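Local coordinates for protein amidohydrolase (Staphylococcus aureus, PDB 3NUR) that probably hydrolyses carbon-nitrogen bonds other than peptide bonds, as a metal-dependent TIM-barrel enzyme of the amidohydrolase family, and holds a calcium ion in its metal site, at residues A[27-32]-A[88-93]; A[226-231]-A[254-259]. All coordinates share one frame; numbering follows the deposited sequence.

Interaction 1 of 2, residues A[27-32]-A[88-93]. With CA (calcium ion), chain B.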
loop_
_atom_site.group_PDB
_atom_site.type_symbol
_atom_site.label_atom_id
_atom_site.label_comp_id
_atom_site.label_asym_id
_atom_site.label_seq_id
_atom_site.Cartn_x
_atom_site.Cartn_y
_atom_site.Cartn_z
ATOM N N PHE A 27 3.821 7.714 1.652
ATOM C CA PHE A 27 3.283 6.744 0.697
ATOM C C PHE A 27 1.900 6.127 0.911
ATOM O O PHE A 27 1.390 5.460 -0.002
ATOM C CB PHE A 27 4.333 5.662 0.444
ATOM C CG PHE A 27 5.414 6.081 -0.520
ATOM C CD1 PHE A 27 5.355 5.704 -1.860
ATOM C CD2 PHE A 27 6.504 6.836 -0.086
ATOM C CE1 PHE A 27 6.352 6.095 -2.760
ATOM C CE2 PHE A 27 7.520 7.201 -0.980
ATOM C CZ PHE A 27 7.437 6.824 -2.307
ATOM N N GLU A 28 1.313 6.284 2.108
ATOM C CA GLU A 28 0.002 5.674 2.365
ATOM C C GLU A 28 -0.904 6.755 2.882
ATOM O O GLU A 28 -1.097 6.877 4.080
ATOM C CB GLU A 28 0.129 4.486 3.352
ATOM C CG GLU A 28 -1.092 3.572 3.327
ATOM C CD GLU A 28 -1.095 2.557 4.454
ATOM O OE1 GLU A 28 -2.050 2.578 5.262
ATOM O OE2 GLU A 28 -0.121 1.773 4.561
ATOM N N GLU A 29 -1.356 7.628 1.981
ATOM C CA GLU A 29 -2.140 8.813 2.341
ATOM C C GLU A 29 -3.414 8.730 1.525
ATOM O O GLU A 29 -3.344 8.534 0.301
ATOM C CB GLU A 29 -1.294 10.064 2.016
ATOM C CG GLU A 29 0.180 9.915 2.456
ATOM C CD GLU A 29 0.451 9.443 3.883
ATOM O OE1 GLU A 29 -0.214 9.942 4.819
ATOM O OE2 GLU A 29 1.333 8.570 4.070
ATOM N N HIS A 30 -4.567 8.817 2.211
ATOM C CA HIS A 30 -5.847 8.525 1.589
ATOM C C HIS A 30 -6.780 9.663 1.306
ATOM O O HIS A 30 -6.803 10.666 2.016
ATOM C CB HIS A 30 -6.582 7.462 2.424
ATOM C CG HIS A 30 -5.772 6.215 2.649
ATOM N ND1 HIS A 30 -5.479 5.344 1.605
ATOM C CD2 HIS A 30 -5.250 5.713 3.797
ATOM C CE1 HIS A 30 -4.777 4.354 2.141
ATOM N NE2 HIS A 30 -4.607 4.533 3.456
ATOM N N TYR A 31 -7.631 9.435 0.310
ATOM C CA TYR A 31 -8.704 10.351 -0.030
ATOM C C TYR A 31 -9.950 9.537 -0.371
ATOM O O TYR A 31 -9.836 8.382 -0.754
ATOM C CB TYR A 31 -8.313 11.264 -1.228
ATOM C CG TYR A 31 -8.390 10.571 -2.568
ATOM C CD1 TYR A 31 -7.358 9.747 -3.004
ATOM C CD2 TYR A 31 -9.543 10.646 -3.352
ATOM C CE1 TYR A 31 -7.443 9.062 -4.206
ATOM C CE2 TYR A 31 -9.646 9.950 -4.553
ATOM C CZ TYR A 31 -8.593 9.151 -4.969
ATOM O OH TYR A 31 -8.662 8.449 -6.139
ATOM N N VAL A 32 -11.134 10.165 -0.287
ATOM C CA VAL A 32 -12.377 9.564 -0.780
ATOM C C VAL A 32 -13.107 10.690 -1.494
ATOM O O VAL A 32 -12.770 11.870 -1.287
ATOM C CB VAL A 32 -13.268 8.860 0.288
ATOM C CG1 VAL A 32 -12.505 7.763 1.033
ATOM C CG2 VAL A 32 -13.900 9.860 1.267
ATOM N N GLN A 88 6.581 17.065 2.179
ATOM C CA GLN A 88 6.595 17.788 0.905
ATOM C C GLN A 88 5.548 17.165 -0.008
ATOM O O GLN A 88 4.813 17.890 -0.671
ATOM C CB GLN A 88 7.987 17.694 0.250
ATOM C CG GLN A 88 8.127 18.410 -1.115
ATOM C CD GLN A 88 7.890 19.902 -1.038
ATOM O OE1 GLN A 88 7.160 20.477 -1.853
ATOM N NE2 GLN A 88 8.470 20.556 -0.040
ATOM N N ILE A 89 5.511 15.810 -0.082
ATOM C CA ILE A 89 4.579 15.126 -0.973
ATOM C C ILE A 89 3.782 14.043 -0.283
ATOM O O ILE A 89 4.352 13.217 0.445
ATOM C CB ILE A 89 5.361 14.514 -2.183
ATOM C CG1 ILE A 89 6.064 15.596 -3.038
ATOM C CG2 ILE A 89 4.502 13.555 -3.033
ATOM C CD1 ILE A 89 7.037 15.050 -4.034
ATOM N N GLN A 90 2.467 13.986 -0.599
ATOM C CA GLN A 90 1.648 12.859 -0.226
ATOM C C GLN A 90 1.386 12.107 -1.537
ATOM O O GLN A 90 1.019 12.728 -2.549
ATOM C CB GLN A 90 0.304 13.266 0.404
ATOM C CG GLN A 90 0.405 13.563 1.881
ATOM C CD GLN A 90 -0.953 13.715 2.547
ATOM O OE1 GLN A 90 -1.073 13.774 3.786
ATOM N NE2 GLN A 90 -2.016 13.717 1.762
ATOM N N VAL A 91 1.565 10.792 -1.508
ATOM C CA VAL A 91 1.234 9.900 -2.634
ATOM C C VAL A 91 -0.202 9.477 -2.293
ATOM O O VAL A 91 -0.442 8.844 -1.249
ATOM C CB VAL A 91 2.202 8.696 -2.798
ATOM C CG1 VAL A 91 1.808 7.865 -4.006
ATOM C CG2 VAL A 91 3.657 9.152 -2.923
ATOM N N LEU A 92 -1.174 9.932 -3.103
ATOM C CA LEU A 92 -2.585 9.755 -2.776
ATOM C C LEU A 92 -3.232 8.490 -3.364
ATOM O O LEU A 92 -3.030 8.177 -4.540
ATOM C CB LEU A 92 -3.392 11.016 -3.193
ATOM C CG LEU A 92 -3.086 12.338 -2.460
ATOM C CD1 LEU A 92 -3.926 13.495 -3.032
ATOM C CD2 LEU A 92 -3.370 12.223 -0.992
ATOM N N SER A 93 -4.012 7.778 -2.523
ATOM C CA SER A 93 -4.738 6.557 -2.888
ATOM C C SER A 93 -6.141 6.568 -2.292
ATOM O O SER A 93 -6.338 7.216 -1.277
ATOM C CB SER A 93 -3.998 5.343 -2.358
ATOM O OG SER A 93 -3.861 5.425 -0.946
HETATM CA CA CA B . -4.156 3.002 5.169
HETATM O O HOH W 1 -1.191 6.313 -0.850
HETATM O O HOH W 2 -4.089 1.801 6.990
HETATM O O HOH W 3 -6.378 2.873 5.548
#
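Ser93 N donates to Glu29 O at 3.0 Å, with an N-H...O angle of 153°, and Tyr31 N in turn donates to Ser93 O at 3.0 Å, with an angle of 151°. With Glu29 opposite Leu92 and His30 opposite Ser93, the pairing is parallel. Before the Glu29-Leu92 pair no direct backbone bond forms between the segments, and a water bridges them: it accepts from Glu29 N and lies within bonding distance of Phe27 O, Val91 O and Ser93 OG.

These are neighbouring strands of the TIM barrel. The first carries the Glu-X-His metal-binding pair: Glu28 OE1 and His30 NE2, the latter at 2.3 Å, bind calcium together with two waters, His192 and Asp316. Glu28 reaches the ion by a chain extended from CG, its CG anti to the backbone N (chi1 -163°). The other ring nitrogen, His30 ND1, lies 3.0 Å from Ser93 OG.

Apolar contacts flank the backbone bonds. Val91 CG2 sits over one face of the Phe27 ring, 4.2 Å from its centroid, a CH-pi contact; Tyr31 CD1 meets Leu92 CB at 4.2 Å. Glu29 packs its CG on Gln90 CG, while its carboxylate accepts from the backbone N of Glu28, Ala315 and Tyr317.

Interaction 2 of 2, residues A[226-231]-A[254-259]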
loop_
_atom_site.group_PDB
_atom_site.type_symbol
_atom_site.label_atom_id
_atom_site.label_comp_id
_atom_site.label_asym_id
_atom_site.label_seq_id
_atom_site.Cartn_x
_atom_site.Cartn_y
_atom_site.Cartn_z
ATOM N N ILE A 226 -2.690 -9.545 9.211
ATOM C CA ILE A 226 -2.313 -10.946 9.004
ATOM C C ILE A 226 -2.685 -11.318 7.563
ATOM O O ILE A 226 -1.862 -11.877 6.827
ATOM C CB ILE A 226 -3.083 -11.846 10.012
ATOM C CG1 ILE A 226 -2.585 -11.630 11.453
ATOM C CG2 ILE A 226 -3.070 -13.322 9.583
ATOM C CD1 ILE A 226 -1.139 -12.220 11.819
ATOM N N ASP A 227 -3.919 -10.944 7.157
ATOM C CA ASP A 227 -4.429 -11.240 5.824
ATOM C C ASP A 227 -3.559 -10.692 4.673
ATOM O O ASP A 227 -3.196 -11.446 3.754
ATOM C CB ASP A 227 -5.876 -10.765 5.734
ATOM C CG ASP A 227 -6.555 -11.124 4.450
ATOM O OD1 ASP A 227 -7.306 -12.122 4.442
ATOM O OD2 ASP A 227 -6.414 -10.351 3.470
ATOM N N VAL A 228 -3.198 -9.398 4.728
ATOM C CA VAL A 228 -2.387 -8.809 3.654
ATOM C C VAL A 228 -0.968 -9.399 3.567
ATOM O O VAL A 228 -0.452 -9.558 2.459
ATOM C CB VAL A 228 -2.478 -7.269 3.602
ATOM C CG1 VAL A 228 -1.925 -6.659 4.864
ATOM C CG2 VAL A 228 -1.792 -6.702 2.360
ATOM N N GLY A 229 -0.393 -9.797 4.709
ATOM C CA GLY A 229 0.922 -10.445 4.734
ATOM C C GLY A 229 0.846 -11.779 4.007
ATOM O O GLY A 229 1.716 -12.113 3.196
ATOM N N ILE A 230 -0.228 -12.548 4.276
ATOM C CA ILE A 230 -0.443 -13.849 3.625
ATOM C C ILE A 230 -0.612 -13.637 2.113
ATOM O O ILE A 230 -0.016 -14.375 1.318
ATOM C CB ILE A 230 -1.613 -14.611 4.321
ATOM C CG1 ILE A 230 -1.181 -15.064 5.748
ATOM C CG2 ILE A 230 -2.136 -15.796 3.477
ATOM C CD1 ILE A 230 -2.313 -15.641 6.656
ATOM N N HIS A 231 -1.366 -12.606 1.719
ATOM C CA HIS A 231 -1.604 -12.242 0.327
ATOM C C HIS A 231 -0.261 -11.921 -0.355
ATOM O O HIS A 231 0.024 -12.472 -1.409
ATOM C CB HIS A 231 -2.530 -11.015 0.253
ATOM C CG HIS A 231 -3.116 -10.762 -1.110
ATOM N ND1 HIS A 231 -4.093 -9.816 -1.289
ATOM C CD2 HIS A 231 -2.873 -11.367 -2.305
ATOM C CE1 HIS A 231 -4.418 -9.861 -2.578
ATOM N NE2 HIS A 231 -3.686 -10.755 -3.234
ATOM N N TRP A 254 4.659 -1.880 8.828
ATOM C CA TRP A 254 5.962 -2.488 9.077
ATOM C C TRP A 254 6.162 -3.866 8.415
ATOM O O TRP A 254 6.961 -4.684 8.891
ATOM C CB TRP A 254 6.256 -2.523 10.604
ATOM C CG TRP A 254 6.420 -1.165 11.234
ATOM C CD1 TRP A 254 5.669 -0.635 12.244
ATOM C CD2 TRP A 254 7.442 -0.194 10.941
ATOM N NE1 TRP A 254 6.143 0.615 12.583
ATOM C CE2 TRP A 254 7.244 0.900 11.816
ATOM C CE3 TRP A 254 8.523 -0.158 10.044
ATOM C CZ2 TRP A 254 8.085 2.019 11.818
ATOM C CZ3 TRP A 254 9.319 0.983 9.999
ATOM C CH2 TRP A 254 9.096 2.053 10.875
ATOM N N GLY A 255 5.457 -4.107 7.315
ATOM C CA GLY A 255 5.586 -5.376 6.602
ATOM C C GLY A 255 4.490 -6.386 6.849
ATOM O O GLY A 255 4.601 -7.528 6.379
ATOM N N GLU A 256 3.400 -5.985 7.569
ATOM C CA GLU A 256 2.223 -6.863 7.750
ATOM C C GLU A 256 2.618 -8.241 8.286
ATOM O O GLU A 256 2.133 -9.275 7.800
ATOM C CB GLU A 256 1.459 -6.978 6.403
ATOM C CG GLU A 256 1.170 -5.621 5.745
ATOM C CD GLU A 256 0.125 -4.728 6.393
ATOM O OE1 GLU A 256 -0.347 -5.050 7.506
ATOM O OE2 GLU A 256 -0.267 -3.721 5.754
ATOM N N PHE A 257 3.482 -8.218 9.317
ATOM C CA PHE A 257 4.075 -9.330 10.082
ATOM C C PHE A 257 5.189 -10.089 9.373
ATOM O O PHE A 257 5.909 -10.834 10.038
ATOM C CB PHE A 257 3.023 -10.351 10.519
ATOM C CG PHE A 257 2.022 -9.847 11.516
ATOM C CD1 PHE A 257 2.247 -9.996 12.884
ATOM C CD2 PHE A 257 0.818 -9.286 11.095
ATOM C CE1 PHE A 257 1.293 -9.585 13.809
ATOM C CE2 PHE A 257 -0.134 -8.866 12.023
ATOM C CZ PHE A 257 0.099 -9.054 13.371
ATOM N N ILE A 258 5.300 -9.971 8.035
ATOM C CA ILE A 258 6.295 -10.751 7.277
ATOM C C ILE A 258 7.756 -10.646 7.822
ATOM O O ILE A 258 8.395 -11.697 7.970
ATOM C CB ILE A 258 6.224 -10.487 5.750
ATOM C CG1 ILE A 258 4.863 -10.935 5.196
ATOM C CG2 ILE A 258 7.387 -11.255 5.008
ATOM C CD1 ILE A 258 4.490 -10.215 3.865
ATOM N N PRO A 259 8.288 -9.438 8.159
ATOM C CA PRO A 259 9.673 -9.368 8.660
ATOM C C PRO A 259 9.951 -10.160 9.924
ATOM O O PRO A 259 11.107 -10.491 10.171
ATOM C CB PRO A 259 9.902 -7.861 8.873
ATOM C CG PRO A 259 8.947 -7.215 7.897
ATOM C CD PRO A 259 7.715 -8.074 8.029
#
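Ile226 lays its CD1 methyl over one face of the Phe257 ring, 3.6 Å from the centroid and 16° off the ring normal, which identifies a CH-pi contact. The methyl is displaced toward the CD2-CE2 side, and its shortest approach is 3.5 Å, to Phe257 CE2. Tyr222 meets the same aromatic ring edge-to-face.

On the other flank of the helix, Val228 presses CG1 against the carboxyl end of Glu256. The methyl comes within 3.2 Å of Glu256 CD and lies equally far, 3.5 Å, from OE1 and OE2, so it faces the carboxylate carbon and favours neither oxygen. A bend at chi2 (-71°) folds the glutamate chain, and CG also touches the valine methyl. The two oxygens are held from beyond the segments, OE2 by His253 ND1 and OE1 by His225 ND1.

Between these flanks Gly229 lets the backbones close to a CA-CA distance of 4.9 Å from Glu256. It presents its CA directly to Glu256 O in a CA-H...O contact at 3.5 Å, with no side chain between the backbones. Ile258 CD1 rests on Gly229 O at 3.4 Å.

The contact packs helix 223-237 against the loop that follows barrel strand 249-251. Residues 255-258 form a type I' turn, closed by Ile258 N donating to Gly255 O, and it presents Glu256 and Phe257 to the helix.

With no conventional hydrogen bond between the two segments, their direct contact amounts to largely non-directional packing, whereas the rotation of the Glu256 carboxylate, about 8 Å from the calcium, is set by the two histidines, one on each oxygen.

How the interactions relate
Both contacts are largely buried, but they lie on opposite sides of the chain's centre, their own centres 21 Å apart, and they do not touch. Interaction 1 belongs to the barrel wall, joining strands 24-31 and 87-94; interaction 2 joins helix 223-237 to a loop beyond strand 249-251 and includes the exposed Phe257. They therefore share no secondary-structure element. The chemistry follows: direct backbone hydrogen bonds and a bridging water in the first, van der Waals fit at a glycine in the second. Each has a methyl over a phenylalanine face. Interaction 1 supplies two calcium ligands; the Glu256 side chain of interaction 2 lies about 8 Å from the ion and is not one of them.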